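Side-chain contacts in SAP-like pentraxin (Limulus polyphemus, PDB 3FLP), which probably acts as a calcium-dependent lectin of the pentraxin family, binding sugars through two calcium ions per subunit in a doubly stacked heptameric ring: residues A[7-12]-A[20-25]; A[63-68]-A[85-90]; A[112-117]-A[122-127]. All coordinates share one frame; numbering follows the deposited sequence.

Interaction 1: A[7-12]-A[20-25]; sequences VKISFP and PHLRFM
The ring of Phe-11 meets Leu-22 with its far end: CZ lies 3.7 Å from Leu-22 CG, the two side chains crossing at about a right angle. The same ring edge runs along the backbone of the partner segment. CE1 comes within 3.7 Å of His-21 CA, which lies in the plane of the ring, and CD1 is 3.7 Å from Pro-20 O, an oxygen that accepts a hydrogen bond from Gln-144 NE2. With CG anti to its carbonyl carbon (chi1 -65°), Phe-11 swings its ring tip across to 20-25 although its CB does not point straight there.

Ile-9 closes the group from one side. Its CG2 sits 3.7 Å above the plane of the Phe-11 ring, displaced toward the rim, and also touches Leu-22 CD2 at 4.0 Å; CG1 meets the other branch of Leu-22, CD1. At the loop end, Pro-12 CD packs on Pro-20 CB at 4.0 Å as the two pyrrolidine rings slide past each other.

The strand axes of 7-11 and 21-24 are 8.8 Å apart and inclined at 129°, since they belong to the two facing sheets of the jelly-roll sandwich of pentraxins. Val-207 and Leu-163 from the sheet of strand 7-11 and Phe-201 from the sheet of strand 21-24 extend the apolar filling. His-21 turns away from this core, its ND1 hydrogen-bonded to Phe-19 O, and its side chain lies about 7 Å from that of the calcium ligand Gln-146.

The contact is thus mainly apolar, with one carbonyl oxygen at the polarised edge of the Phe-11 ring, and probably rests on dispersion and exclusion of water between these two segments.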
ATOM      1  N   VAL A   7       8.615 -31.603   9.083  1.00 10.17           N
ATOM      2  CA  VAL A   7       9.202 -32.430  10.141  1.00  7.40           C
ATOM      3  C   VAL A   7       9.251 -33.837   9.558  1.00  7.60           C
ATOM      4  O   VAL A   7       8.343 -34.242   8.831  1.00  7.44           O
ATOM      5  CB  VAL A   7       8.323 -32.433  11.423  1.00  7.87           C
ATOM      6  CG1 VAL A   7       8.739 -33.574  12.366  1.00  5.77           C
ATOM      7  CG2 VAL A   7       8.458 -31.098  12.136  1.00  7.43           C
ATOM      8  N   LYS A   8      10.310 -34.580   9.849  1.00  6.76           N
ATOM      9  CA  LYS A   8      10.410 -35.928   9.321  1.00  7.14           C
ATOM     10  C   LYS A   8      10.728 -36.931  10.425  1.00  7.47           C
ATOM     11  O   LYS A   8      11.224 -36.573  11.497  1.00  7.45           O
ATOM     12  CB  LYS A   8      11.491 -35.999   8.229  1.00  4.66           C
ATOM     13  CG  LYS A   8      12.913 -36.055   8.769  1.00  5.34           C
ATOM     14  CD  LYS A   8      13.946 -36.203   7.656  1.00  3.83           C
ATOM     15  CE  LYS A   8      15.360 -36.147   8.230  1.00  3.75           C
ATOM     16  NZ  LYS A   8      16.392 -36.264   7.165  1.00  5.89           N
ATOM     17  N   ILE A   9      10.429 -38.193  10.151  1.00  7.42           N
ATOM     18  CA  ILE A   9      10.697 -39.269  11.092  1.00  6.30           C
ATOM     19  C   ILE A   9      11.559 -40.279  10.351  1.00  7.09           C
ATOM     20  O   ILE A   9      11.241 -40.662   9.222  1.00  7.83           O
ATOM     21  CB  ILE A   9       9.395 -39.987  11.539  1.00  6.16           C
ATOM     22  CG1 ILE A   9       8.471 -39.013  12.282  1.00  3.02           C
ATOM     23  CG2 ILE A   9       9.744 -41.190  12.408  1.00  2.82           C
ATOM     24  CD1 ILE A   9       9.003 -38.547  13.610  1.00  5.85           C
ATOM     25  N   SER A  10      12.654 -40.693  10.975  1.00  7.45           N
ATOM     26  CA  SER A  10      13.537 -41.686  10.380  1.00  9.27           C
ATOM     27  C   SER A  10      13.300 -43.030  11.057  1.00  9.74           C
ATOM     28  O   SER A  10      13.289 -43.121  12.285  1.00  8.07           O
ATOM     29  CB  SER A  10      15.007 -41.283  10.556  1.00  6.10           C
ATOM     30  OG  SER A  10      15.285 -40.059   9.902  1.00  8.49           O
ATOM     31  N   PHE A  11      13.087 -44.058  10.242  1.00 11.26           N
ATOM     32  CA  PHE A  11      12.879 -45.423  10.718  1.00 11.07           C
ATOM     33  C   PHE A  11      14.204 -46.089  10.354  1.00 13.62           C
ATOM     34  O   PHE A  11      14.374 -46.588   9.246  1.00 14.67           O
ATOM     35  CB  PHE A  11      11.702 -46.051   9.962  1.00 10.45           C
ATOM     36  CG  PHE A  11      10.380 -45.379  10.241  1.00  8.32           C
ATOM     37  CD1 PHE A  11       9.607 -45.759  11.333  1.00  7.56           C
ATOM     38  CD2 PHE A  11       9.935 -44.332   9.440  1.00  8.28           C
ATOM     39  CE1 PHE A  11       8.408 -45.103  11.627  1.00  8.59           C
ATOM     40  CE2 PHE A  11       8.743 -43.669   9.724  1.00  9.51           C
ATOM     41  CZ  PHE A  11       7.977 -44.055  10.822  1.00  9.26           C
ATOM     42  N   PRO A  12      15.163 -46.091  11.296  1.00 16.46           N
ATOM     43  CA  PRO A  12      16.528 -46.631  11.219  1.00 18.66           C
ATOM     44  C   PRO A  12      16.738 -47.999  10.594  1.00 19.82           C
ATOM     45  O   PRO A  12      17.595 -48.171   9.722  1.00 22.13           O
ATOM     46  CB  PRO A  12      16.995 -46.602  12.675  1.00 19.72           C
ATOM     47  CG  PRO A  12      16.176 -45.500  13.281  1.00 18.65           C
ATOM     48  CD  PRO A  12      14.827 -45.775  12.696  1.00 16.20           C
ATOM     49  N   PRO A  20      11.086 -49.990  15.129  1.00 13.00           N
ATOM     50  CA  PRO A  20      10.757 -48.560  15.101  1.00 12.26           C
ATOM     51  C   PRO A  20       9.412 -48.319  14.410  1.00 11.14           C
ATOM     52  O   PRO A  20       9.156 -48.855  13.331  1.00 10.45           O
ATOM     53  CB  PRO A  20      11.945 -47.942  14.353  1.00 13.64           C
ATOM     54  CG  PRO A  20      12.467 -49.085  13.517  1.00 14.27           C
ATOM     55  CD  PRO A  20      12.363 -50.258  14.449  1.00 11.89           C
ATOM     56  N   HIS A  21       8.550 -47.529  15.040  1.00  8.79           N
ATOM     57  CA  HIS A  21       7.239 -47.257  14.463  1.00  8.63           C
ATOM     58  C   HIS A  21       6.524 -46.095  15.132  1.00  7.99           C
ATOM     59  O   HIS A  21       6.950 -45.581  16.162  1.00  9.14           O
ATOM     60  CB  HIS A  21       6.328 -48.487  14.592  1.00  6.95           C
ATOM     61  CG  HIS A  21       5.854 -48.742  15.993  1.00  7.66           C
ATOM     62  ND1 HIS A  21       6.670 -49.264  16.975  1.00  9.11           N
ATOM     63  CD2 HIS A  21       4.650 -48.533  16.580  1.00  8.18           C
ATOM     64  CE1 HIS A  21       5.990 -49.369  18.104  1.00  8.94           C
ATOM     65  NE2 HIS A  21       4.761 -48.933  17.891  1.00  9.53           N
ATOM     66  N   LEU A  22       5.412 -45.706  14.525  1.00  8.29           N
ATOM     67  CA  LEU A  22       4.559 -44.652  15.045  1.00  7.87           C
ATOM     68  C   LEU A  22       3.177 -45.288  15.152  1.00  7.96           C
ATOM     69  O   LEU A  22       2.828 -46.152  14.346  1.00  6.09           O
ATOM     70  CB  LEU A  22       4.466 -43.473  14.071  1.00  6.79           C
ATOM     71  CG  LEU A  22       5.725 -42.811  13.513  1.00  6.96           C
ATOM     72  CD1 LEU A  22       5.315 -41.565  12.716  1.00  5.42           C
ATOM     73  CD2 LEU A  22       6.653 -42.429  14.643  1.00  5.88           C
ATOM     74  N   ARG A  23       2.402 -44.874  16.146  1.00  7.91           N
ATOM     75  CA  ARG A  23       1.043 -45.374  16.304  1.00  7.47           C
ATOM     76  C   ARG A  23       0.192 -44.163  16.651  1.00  6.92           C
ATOM     77  O   ARG A  23       0.434 -43.494  17.661  1.00  5.38           O
ATOM     78  CB  ARG A  23       0.941 -46.411  17.428  1.00  7.14           C
ATOM     79  CG  ARG A  23      -0.453 -47.057  17.514  1.00  8.99           C
ATOM     80  CD  ARG A  23      -0.580 -48.042  18.679  1.00 10.10           C
ATOM     81  NE  ARG A  23      -0.708 -47.351  19.960  1.00 13.38           N
ATOM     82  CZ  ARG A  23       0.168 -47.438  20.955  1.00 14.66           C
ATOM     83  NH1 ARG A  23       1.250 -48.191  20.831  1.00 16.85           N
ATOM     84  NH2 ARG A  23      -0.034 -46.763  22.076  1.00 16.06           N
ATOM     85  N   PHE A  24      -0.792 -43.864  15.816  1.00  5.97           N
ATOM     86  CA  PHE A  24      -1.639 -42.716  16.092  1.00  6.43           C
ATOM     87  C   PHE A  24      -2.550 -42.980  17.276  1.00  6.52           C
ATOM     88  O   PHE A  24      -3.140 -44.055  17.398  1.00  6.18           O
ATOM     89  CB  PHE A  24      -2.425 -42.325  14.847  1.00  4.67           C
ATOM     90  CG  PHE A  24      -1.582 -41.644  13.813  1.00  5.35           C
ATOM     91  CD1 PHE A  24      -0.752 -42.383  12.978  1.00  5.23           C
ATOM     92  CD2 PHE A  24      -1.562 -40.255  13.721  1.00  7.12           C
ATOM     93  CE1 PHE A  24       0.095 -41.749  12.060  1.00  7.74           C
ATOM     94  CE2 PHE A  24      -0.715 -39.606  12.806  1.00  8.06           C
ATOM     95  CZ  PHE A  24       0.115 -40.359  11.976  1.00  7.98           C
ATOM     96  N   MET A  25      -2.632 -41.990  18.158  1.00  8.26           N
ATOM     97  CA  MET A  25      -3.431 -42.084  19.373  1.00  9.68           C
ATOM     98  C   MET A  25      -4.931 -42.221  19.141  1.00  9.83           C
ATOM     99  O   MET A  25      -5.602 -42.915  19.888  1.00 10.59           O
ATOM    100  CB  MET A  25      -3.159 -40.868  20.263  1.00 10.77           C
ATOM    101  CG  MET A  25      -1.718 -40.762  20.754  1.00 13.86           C
ATOM    102  SD  MET A  25      -1.266 -42.148  21.828  1.00 19.59           S
ATOM    103  CE  MET A  25      -2.142 -41.700  23.318  1.00 16.66           C
TER

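Interaction 2: A[63-68]-A[85-90]; sequences ITSMYV and NKYISC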
ATOM      1  N   ILE A  63      -3.589 -51.446   3.967  1.00  8.42           N
ATOM      2  CA  ILE A  63      -2.140 -51.421   4.103  1.00  9.04           C
ATOM      3  C   ILE A  63      -1.447 -51.023   2.813  1.00  9.52           C
ATOM      4  O   ILE A  63      -1.693 -51.607   1.753  1.00 10.32           O
ATOM      5  CB  ILE A  63      -1.571 -52.795   4.533  1.00  9.83           C
ATOM      6  CG1 ILE A  63      -2.689 -53.700   5.060  1.00 10.97           C
ATOM      7  CG2 ILE A  63      -0.527 -52.595   5.618  1.00  7.91           C
ATOM      8  CD1 ILE A  63      -2.222 -55.098   5.395  1.00 11.72           C
ATOM      9  N   THR A  64      -0.576 -50.025   2.908  1.00  8.71           N
ATOM     10  CA  THR A  64       0.178 -49.559   1.752  1.00  8.39           C
ATOM     11  C   THR A  64       1.579 -50.144   1.843  1.00  8.79           C
ATOM     12  O   THR A  64       2.078 -50.413   2.932  1.00  9.74           O
ATOM     13  CB  THR A  64       0.301 -48.018   1.719  1.00  8.45           C
ATOM     14  OG1 THR A  64       0.988 -47.574   2.896  1.00  5.50           O
ATOM     15  CG2 THR A  64      -1.080 -47.365   1.639  1.00  3.48           C
ATOM     16  N   SER A  65       2.212 -50.331   0.695  1.00  9.13           N
ATOM     17  CA  SER A  65       3.548 -50.894   0.658  1.00  9.38           C
ATOM     18  C   SER A  65       4.245 -50.491  -0.627  1.00 10.60           C
ATOM     19  O   SER A  65       3.638 -49.904  -1.531  1.00  9.42           O
ATOM     20  CB  SER A  65       3.469 -52.418   0.713  1.00 10.16           C
ATOM     21  OG  SER A  65       2.694 -52.908  -0.370  1.00 11.00           O
ATOM     22  N   MET A  66       5.525 -50.823  -0.710  1.00 10.14           N
ATOM     23  CA  MET A  66       6.301 -50.509  -1.897  1.00 11.39           C
ATOM     24  C   MET A  66       7.503 -51.421  -1.948  1.00 11.38           C
ATOM     25  O   MET A  66       7.859 -52.061  -0.960  1.00 12.30           O
ATOM     26  CB  MET A  66       6.812 -49.063  -1.855  1.00 11.18           C
ATOM     27  CG  MET A  66       7.930 -48.849  -0.818  1.00 10.79           C
ATOM     28  SD  MET A  66       8.927 -47.346  -1.071  1.00 12.12           S
ATOM     29  CE  MET A  66      10.211 -47.971  -2.166  1.00 11.47           C
ATOM     30  N   TYR A  67       8.116 -51.478  -3.118  1.00 11.96           N
ATOM     31  CA  TYR A  67       9.343 -52.222  -3.314  1.00 11.87           C
ATOM     32  C   TYR A  67       9.892 -51.754  -4.645  1.00 10.80           C
ATOM     33  O   TYR A  67       9.171 -51.166  -5.448  1.00  8.84           O
ATOM     34  CB  TYR A  67       9.122 -53.741  -3.256  1.00 12.56           C
ATOM     35  CG  TYR A  67       8.432 -54.384  -4.428  1.00 14.69           C
ATOM     36  CD1 TYR A  67       9.144 -54.748  -5.568  1.00 14.09           C
ATOM     37  CD2 TYR A  67       7.077 -54.696  -4.369  1.00 14.87           C
ATOM     38  CE1 TYR A  67       8.521 -55.415  -6.612  1.00 17.30           C
ATOM     39  CE2 TYR A  67       6.447 -55.360  -5.406  1.00 16.28           C
ATOM     40  CZ  TYR A  67       7.172 -55.718  -6.522  1.00 17.11           C
ATOM     41  OH  TYR A  67       6.538 -56.378  -7.549  1.00 22.08           O
ATOM     42  N   VAL A  68      11.183 -51.967  -4.849  1.00 11.21           N
ATOM     43  CA  VAL A  68      11.838 -51.550  -6.072  1.00 13.18           C
ATOM     44  C   VAL A  68      12.194 -52.781  -6.885  1.00 15.59           C
ATOM     45  O   VAL A  68      12.826 -53.702  -6.370  1.00 15.60           O
ATOM     46  CB  VAL A  68      13.114 -50.757  -5.737  1.00 11.74           C
ATOM     47  CG1 VAL A  68      13.774 -50.254  -7.010  1.00 11.31           C
ATOM     48  CG2 VAL A  68      12.761 -49.600  -4.812  1.00  8.23           C
ATOM     49  N   ASN A  85      -2.123 -58.442  -2.052  1.00 12.29           N
ATOM     50  CA  ASN A  85      -1.524 -57.152  -2.350  1.00 13.18           C
ATOM     51  C   ASN A  85      -1.660 -56.840  -3.834  1.00 13.65           C
ATOM     52  O   ASN A  85      -1.316 -57.661  -4.681  1.00 15.28           O
ATOM     53  CB  ASN A  85      -0.049 -57.136  -1.946  1.00 11.48           C
ATOM     54  CG  ASN A  85       0.142 -57.090  -0.441  1.00 11.87           C
ATOM     55  OD1 ASN A  85      -0.347 -56.174   0.233  1.00  9.88           O
ATOM     56  ND2 ASN A  85       0.854 -58.079   0.096  1.00  9.66           N
ATOM     57  N   LYS A  86      -2.182 -55.659  -4.144  1.00 13.54           N
ATOM     58  CA  LYS A  86      -2.345 -55.238  -5.531  1.00 13.88           C
ATOM     59  C   LYS A  86      -1.219 -54.247  -5.830  1.00 14.44           C
ATOM     60  O   LYS A  86      -1.047 -53.254  -5.117  1.00 13.31           O
ATOM     61  CB  LYS A  86      -3.708 -54.568  -5.735  1.00 13.76           C
ATOM     62  CG  LYS A  86      -4.893 -55.362  -5.190  1.00 13.67           C
ATOM     63  CD  LYS A  86      -4.999 -56.731  -5.841  1.00 16.03           C
ATOM     64  CE  LYS A  86      -6.219 -57.489  -5.331  1.00 18.18           C
ATOM     65  NZ  LYS A  86      -6.337 -58.820  -5.987  1.00 19.01           N
ATOM     66  N   TYR A  87      -0.452 -54.527  -6.875  1.00 13.76           N
ATOM     67  CA  TYR A  87       0.665 -53.673  -7.242  1.00 14.93           C
ATOM     68  C   TYR A  87       0.496 -52.943  -8.568  1.00 14.21           C
ATOM     69  O   TYR A  87      -0.032 -53.491  -9.533  1.00 14.08           O
ATOM     70  CB  TYR A  87       1.962 -54.497  -7.289  1.00 15.52           C
ATOM     71  CG  TYR A  87       2.464 -54.921  -5.927  1.00 16.15           C
ATOM     72  CD1 TYR A  87       3.064 -54.000  -5.072  1.00 16.10           C
ATOM     73  CD2 TYR A  87       2.314 -56.236  -5.480  1.00 16.29           C
ATOM     74  CE1 TYR A  87       3.505 -54.374  -3.806  1.00 17.60           C
ATOM     75  CE2 TYR A  87       2.750 -56.619  -4.211  1.00 17.12           C
ATOM     76  CZ  TYR A  87       3.345 -55.679  -3.383  1.00 18.04           C
ATOM     77  OH  TYR A  87       3.772 -56.036  -2.120  1.00 23.62           O
ATOM     78  N   ILE A  88       0.948 -51.696  -8.592  1.00 13.56           N
ATOM     79  CA  ILE A  88       0.916 -50.872  -9.790  1.00 12.93           C
ATOM     80  C   ILE A  88       2.316 -50.298  -9.929  1.00 15.15           C
ATOM     81  O   ILE A  88       2.838 -49.677  -8.993  1.00 15.78           O
ATOM     82  CB  ILE A  88      -0.095 -49.718  -9.677  1.00 11.34           C
ATOM     83  CG1 ILE A  88      -1.523 -50.281  -9.609  1.00 10.44           C
ATOM     84  CG2 ILE A  88       0.060 -48.778 -10.869  1.00 10.69           C
ATOM     85  CD1 ILE A  88      -2.597 -49.228  -9.488  1.00  7.22           C
ATOM     86  N   SER A  89       2.940 -50.519 -11.080  1.00 15.48           N
ATOM     87  CA  SER A  89       4.285 -50.014 -11.278  1.00 17.21           C
ATOM     88  C   SER A  89       4.279 -48.564 -11.749  1.00 17.80           C
ATOM     89  O   SER A  89       3.374 -48.123 -12.463  1.00 17.09           O
ATOM     90  CB  SER A  89       5.075 -50.912 -12.244  1.00 16.75           C
ATOM     91  OG  SER A  89       4.466 -50.975 -13.510  1.00 19.97           O
ATOM     92  N   CYS A  90       5.285 -47.821 -11.300  1.00 17.77           N
ATOM     93  CA  CYS A  90       5.431 -46.418 -11.643  1.00 18.86           C
ATOM     94  C   CYS A  90       6.637 -46.229 -12.560  1.00 20.31           C
ATOM     95  O   CYS A  90       7.709 -46.784 -12.310  1.00 18.73           O
ATOM     96  CB  CYS A  90       5.621 -45.582 -10.375  1.00 19.68           C
ATOM     97  SG  CYS A  90       4.161 -45.395  -9.289  1.00 21.14           S
TER
HETATM   98  O   HOH W   1       0.266 -53.385   0.297  1.00  1.00           O
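Tyr-67 directs the edge of its ring at the face of Tyr-87 in a T-shaped (edge-to-face) stack, with centroids 5.0 Å apart and planes at 76°. CE2 of Tyr-67 does most of the touching: it stands above the Tyr-87 ring, offset toward the rim, 3.5 Å from Tyr-87 CE1, while Tyr-67 CD2 follows close to the same carbon.

The pair lies on one sheet of the pentraxin jelly roll. Strands 60-68 and 86-90 run in the same direction but are not direct neighbours, because strand 73-80 lies between them; the tyrosines therefore reach over that strand. Ile-88, next to Tyr-87 in the chain, packs instead on Met-113 and Val-115 of the opposite sheet, which places the stack on the outer side of the sandwich.

Different first torsions bring the rings together. Tyr-67 CG lies between its backbone N and carbonyl carbon (chi1 73°), whereas Tyr-87 CG is anti to its carbonyl carbon (chi1 -71°). The Tyr-67 hydroxyl is hydrogen-bonded to Lys-69 NZ, which tethers the far end of the side chain and limits its sway.

Beyond the rings, Ser-65 OG approaches Tyr-87 obliquely and lies 3.7 Å from Tyr-87 OH. Asn-85, at the start of the partner segment, is steadied by Gln-79 NE2 on its OD1 and, weakly, by Tyr-49 OH on its ND2. The side chain of Ser-65 is about 8 Å from those of the calcium ligands Glu-145 and Glu-157 and about 11 Å from a calcium ion, near the metal site but not part of its coordination.

A single water ties this end together: it accepts from Ser-65 OG at 2.6 Å and donates to Asn-85 OD1 at 2.9 Å and to Ile-63 O at 3.0 Å.

Interaction 3: A[112-117]-A[122-127]; sequences RMAVYA and CGTMEN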
ATOM      1  N   ARG A 112     -12.046 -48.839  -7.038  1.00 11.30           N
ATOM      2  CA  ARG A 112     -10.900 -48.397  -7.818  1.00 12.15           C
ATOM      3  C   ARG A 112      -9.711 -47.983  -6.965  1.00 12.31           C
ATOM      4  O   ARG A 112      -9.853 -47.302  -5.950  1.00 12.23           O
ATOM      5  CB  ARG A 112     -11.279 -47.232  -8.737  1.00 12.32           C
ATOM      6  CG  ARG A 112     -10.088 -46.645  -9.486  1.00 14.40           C
ATOM      7  CD  ARG A 112     -10.523 -45.651 -10.542  1.00 17.53           C
ATOM      8  NE  ARG A 112     -11.346 -46.287 -11.565  1.00 20.56           N
ATOM      9  CZ  ARG A 112     -11.836 -45.660 -12.629  1.00 22.45           C
ATOM     10  NH1 ARG A 112     -11.588 -44.368 -12.819  1.00 23.76           N
ATOM     11  NH2 ARG A 112     -12.575 -46.327 -13.504  1.00 23.07           N
ATOM     12  N   MET A 113      -8.533 -48.411  -7.401  1.00 12.18           N
ATOM     13  CA  MET A 113      -7.278 -48.092  -6.732  1.00 12.01           C
ATOM     14  C   MET A 113      -6.416 -47.322  -7.722  1.00 11.38           C
ATOM     15  O   MET A 113      -6.375 -47.651  -8.902  1.00 11.06           O
ATOM     16  CB  MET A 113      -6.545 -49.373  -6.314  1.00 12.40           C
ATOM     17  CG  MET A 113      -5.049 -49.186  -6.052  1.00 12.38           C
ATOM     18  SD  MET A 113      -4.150 -50.757  -5.990  1.00 14.00           S
ATOM     19  CE  MET A 113      -2.439 -50.191  -5.788  1.00 12.74           C
ATOM     20  N   ALA A 114      -5.737 -46.290  -7.240  1.00 11.22           N
ATOM     21  CA  ALA A 114      -4.864 -45.490  -8.091  1.00 10.79           C
ATOM     22  C   ALA A 114      -3.678 -45.024  -7.261  1.00 10.76           C
ATOM     23  O   ALA A 114      -3.834 -44.669  -6.090  1.00 10.34           O
ATOM     24  CB  ALA A 114      -5.624 -44.280  -8.653  1.00  9.95           C
ATOM     25  N   VAL A 115      -2.489 -45.052  -7.853  1.00  9.81           N
ATOM     26  CA  VAL A 115      -1.300 -44.609  -7.137  1.00  9.83           C
ATOM     27  C   VAL A 115      -0.584 -43.536  -7.938  1.00  9.20           C
ATOM     28  O   VAL A 115      -0.689 -43.481  -9.170  1.00  7.22           O
ATOM     29  CB  VAL A 115      -0.324 -45.779  -6.844  1.00 10.60           C
ATOM     30  CG1 VAL A 115      -1.031 -46.840  -6.021  1.00  7.10           C
ATOM     31  CG2 VAL A 115       0.212 -46.364  -8.144  1.00  8.33           C
ATOM     32  N   TYR A 116       0.139 -42.680  -7.226  1.00  8.68           N
ATOM     33  CA  TYR A 116       0.856 -41.584  -7.840  1.00  7.27           C
ATOM     34  C   TYR A 116       2.274 -41.446  -7.307  1.00  9.00           C
ATOM     35  O   TYR A 116       2.524 -41.640  -6.116  1.00  8.94           O
ATOM     36  CB  TYR A 116       0.100 -40.283  -7.587  1.00  7.66           C
ATOM     37  CG  TYR A 116      -1.317 -40.281  -8.115  1.00  7.15           C
ATOM     38  CD1 TYR A 116      -2.339 -40.971  -7.455  1.00  5.62           C
ATOM     39  CD2 TYR A 116      -1.629 -39.612  -9.293  1.00  4.83           C
ATOM     40  CE1 TYR A 116      -3.633 -40.986  -7.967  1.00  5.83           C
ATOM     41  CE2 TYR A 116      -2.905 -39.620  -9.806  1.00  7.13           C
ATOM     42  CZ  TYR A 116      -3.904 -40.307  -9.143  1.00  6.27           C
ATOM     43  OH  TYR A 116      -5.164 -40.309  -9.685  1.00 10.10           O
ATOM     44  N   ALA A 117       3.199 -41.104  -8.196  1.00  9.27           N
ATOM     45  CA  ALA A 117       4.592 -40.909  -7.824  1.00  9.67           C
ATOM     46  C   ALA A 117       4.958 -39.489  -8.242  1.00  9.69           C
ATOM     47  O   ALA A 117       4.792 -39.117  -9.404  1.00 11.34           O
ATOM     48  CB  ALA A 117       5.469 -41.924  -8.540  1.00  9.83           C
ATOM     49  N   CYS A 122       0.380 -43.223 -11.935  1.00 15.32           N
ATOM     50  CA  CYS A 122       1.148 -44.376 -12.404  1.00 16.61           C
ATOM     51  C   CYS A 122       0.208 -45.387 -13.049  1.00 17.04           C
ATOM     52  O   CYS A 122       0.635 -46.230 -13.834  1.00 16.46           O
ATOM     53  CB  CYS A 122       1.877 -45.066 -11.252  1.00 17.66           C
ATOM     54  SG  CYS A 122       3.016 -44.025 -10.286  1.00 20.03           S
ATOM     55  N   GLY A 123      -1.074 -45.296 -12.705  1.00 16.11           N
ATOM     56  CA  GLY A 123      -2.051 -46.216 -13.256  1.00 17.28           C
ATOM     57  C   GLY A 123      -3.129 -46.547 -12.241  1.00 17.94           C
ATOM     58  O   GLY A 123      -3.078 -46.083 -11.103  1.00 17.32           O
ATOM     59  N   THR A 124      -4.100 -47.354 -12.651  1.00 17.89           N
ATOM     60  CA  THR A 124      -5.191 -47.733 -11.767  1.00 19.27           C
ATOM     61  C   THR A 124      -5.456 -49.229 -11.822  1.00 19.91           C
ATOM     62  O   THR A 124      -4.949 -49.937 -12.693  1.00 18.65           O
ATOM     63  CB  THR A 124      -6.496 -47.008 -12.154  1.00 20.04           C
ATOM     64  OG1 THR A 124      -6.879 -47.414 -13.472  1.00 21.93           O
ATOM     65  CG2 THR A 124      -6.303 -45.484 -12.138  1.00 19.47           C
ATOM     66  N   MET A 125      -6.256 -49.702 -10.874  1.00 20.40           N
ATOM     67  CA  MET A 125      -6.624 -51.103 -10.809  1.00 21.37           C
ATOM     68  C   MET A 125      -8.059 -51.214 -10.295  1.00 20.26           C
ATOM     69  O   MET A 125      -8.456 -50.500  -9.367  1.00 18.82           O
ATOM     70  CB  MET A 125      -5.662 -51.862  -9.895  1.00 24.34           C
ATOM     71  CG  MET A 125      -5.853 -53.367  -9.937  1.00 28.86           C
ATOM     72  SD  MET A 125      -4.396 -54.241  -9.369  1.00 35.33           S
ATOM     73  CE  MET A 125      -3.356 -54.094 -10.809  1.00 31.08           C
ATOM     74  N   GLU A 126      -8.833 -52.101 -10.909  1.00 18.65           N
ATOM     75  CA  GLU A 126     -10.221 -52.292 -10.531  1.00 17.36           C
ATOM     76  C   GLU A 126     -10.389 -53.417  -9.521  1.00 17.11           C
ATOM     77  O   GLU A 126      -9.456 -54.175  -9.249  1.00 16.21           O
ATOM     78  CB  GLU A 126     -11.063 -52.596 -11.772  1.00 18.47           C
ATOM     79  CG  GLU A 126     -11.108 -51.468 -12.803  1.00 18.84           C
ATOM     80  CD  GLU A 126     -11.562 -50.143 -12.211  1.00 20.84           C
ATOM     81  OE1 GLU A 126     -12.561 -50.129 -11.462  1.00 22.19           O
ATOM     82  OE2 GLU A 126     -10.925 -49.110 -12.501  1.00 22.17           O
ATOM     83  N   ASN A 127     -11.587 -53.498  -8.958  1.00 15.54           N
ATOM     84  CA  ASN A 127     -11.932 -54.529  -8.001  1.00 14.86           C
ATOM     85  C   ASN A 127     -11.015 -54.662  -6.794  1.00 15.08           C
ATOM     86  O   ASN A 127     -10.583 -55.758  -6.443  1.00 15.92           O
ATOM     87  CB  ASN A 127     -12.068 -55.853  -8.746  1.00 13.10           C
ATOM     88  CG  ASN A 127     -13.177 -55.801  -9.778  1.00 13.55           C
ATOM     89  OD1 ASN A 127     -14.349 -55.660  -9.430  1.00 12.10           O
ATOM     90  ND2 ASN A 127     -12.813 -55.880 -11.059  1.00 12.39           N
TER
HETATM   91  O   HOH W   2      -2.883 -43.186 -11.127  1.00 14.99           O
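Met-113 and Met-125 form an antiparallel hydrogen-bonded pair, with Met-113 N to Met-125 O at 2.9 Å and Met-125 N to Met-113 O at 2.8 Å. Nearer the turn of this beta hairpin, Cys-122 N gives to Val-115 O at 3.0 Å. The regular pattern then stretches: the bond from Val-115 N to Gly-123 O is weak, and a water enters between the strands, donating to Val-115 O and accepting from Gly-123 N at 3.2 Å. Val-115 O is thereby gripped twice.

At the open end, Arg-112 NE and Glu-126 OE2 make a salt bridge at 3.0 Å, but its hydrogen bond is weak and bent (134°). The side chains run alongside each other, with guanidinium and carboxylate planes 83° apart. Arg-112 NH2 also pairs with Glu-95 OE1 of a neighbouring subunit.

On the face of Ala-114 and Thr-124, Ala-114 CB meets Thr-124 CG2 at 3.7 Å. Val-115, on the Met-113 and Met-125 face, touches Cys-122 CB with CG2. The sulfur of Cys-122, anti to its carbonyl carbon (chi1 -57°), comes to 3.7 Å from Ala-117 CB on its way to the disulfide with Cys-90. Backbone bonds thus set the register, the disulfide ties the turn-side end of 122-127 to strand 86-90, and Arg-112 probably splits its charge between the two acids.

In the fold
The three contacts follow one another along the chain and sample the jelly-roll sandwich. Interaction 1 packs the two sheets face to face, interaction 2 spans three strands within the seven-stranded sheet, and interaction 3 is a hairpin in the other sheet. Interaction 1 lies across the chain's centre from the others, its centre 20 Å from that of interaction 2 and 26 Å from that of interaction 3. Interactions 2 and 3, with centres 10 Å apart, touch directly: the Cys-90 to Cys-122 disulfide joins the sheets, and Met-113 CE packs on Lys-86 O. Where sampled, the sheets thus meet by apolar packing in interaction 1, and by packing plus a disulfide between interactions 2 and 3.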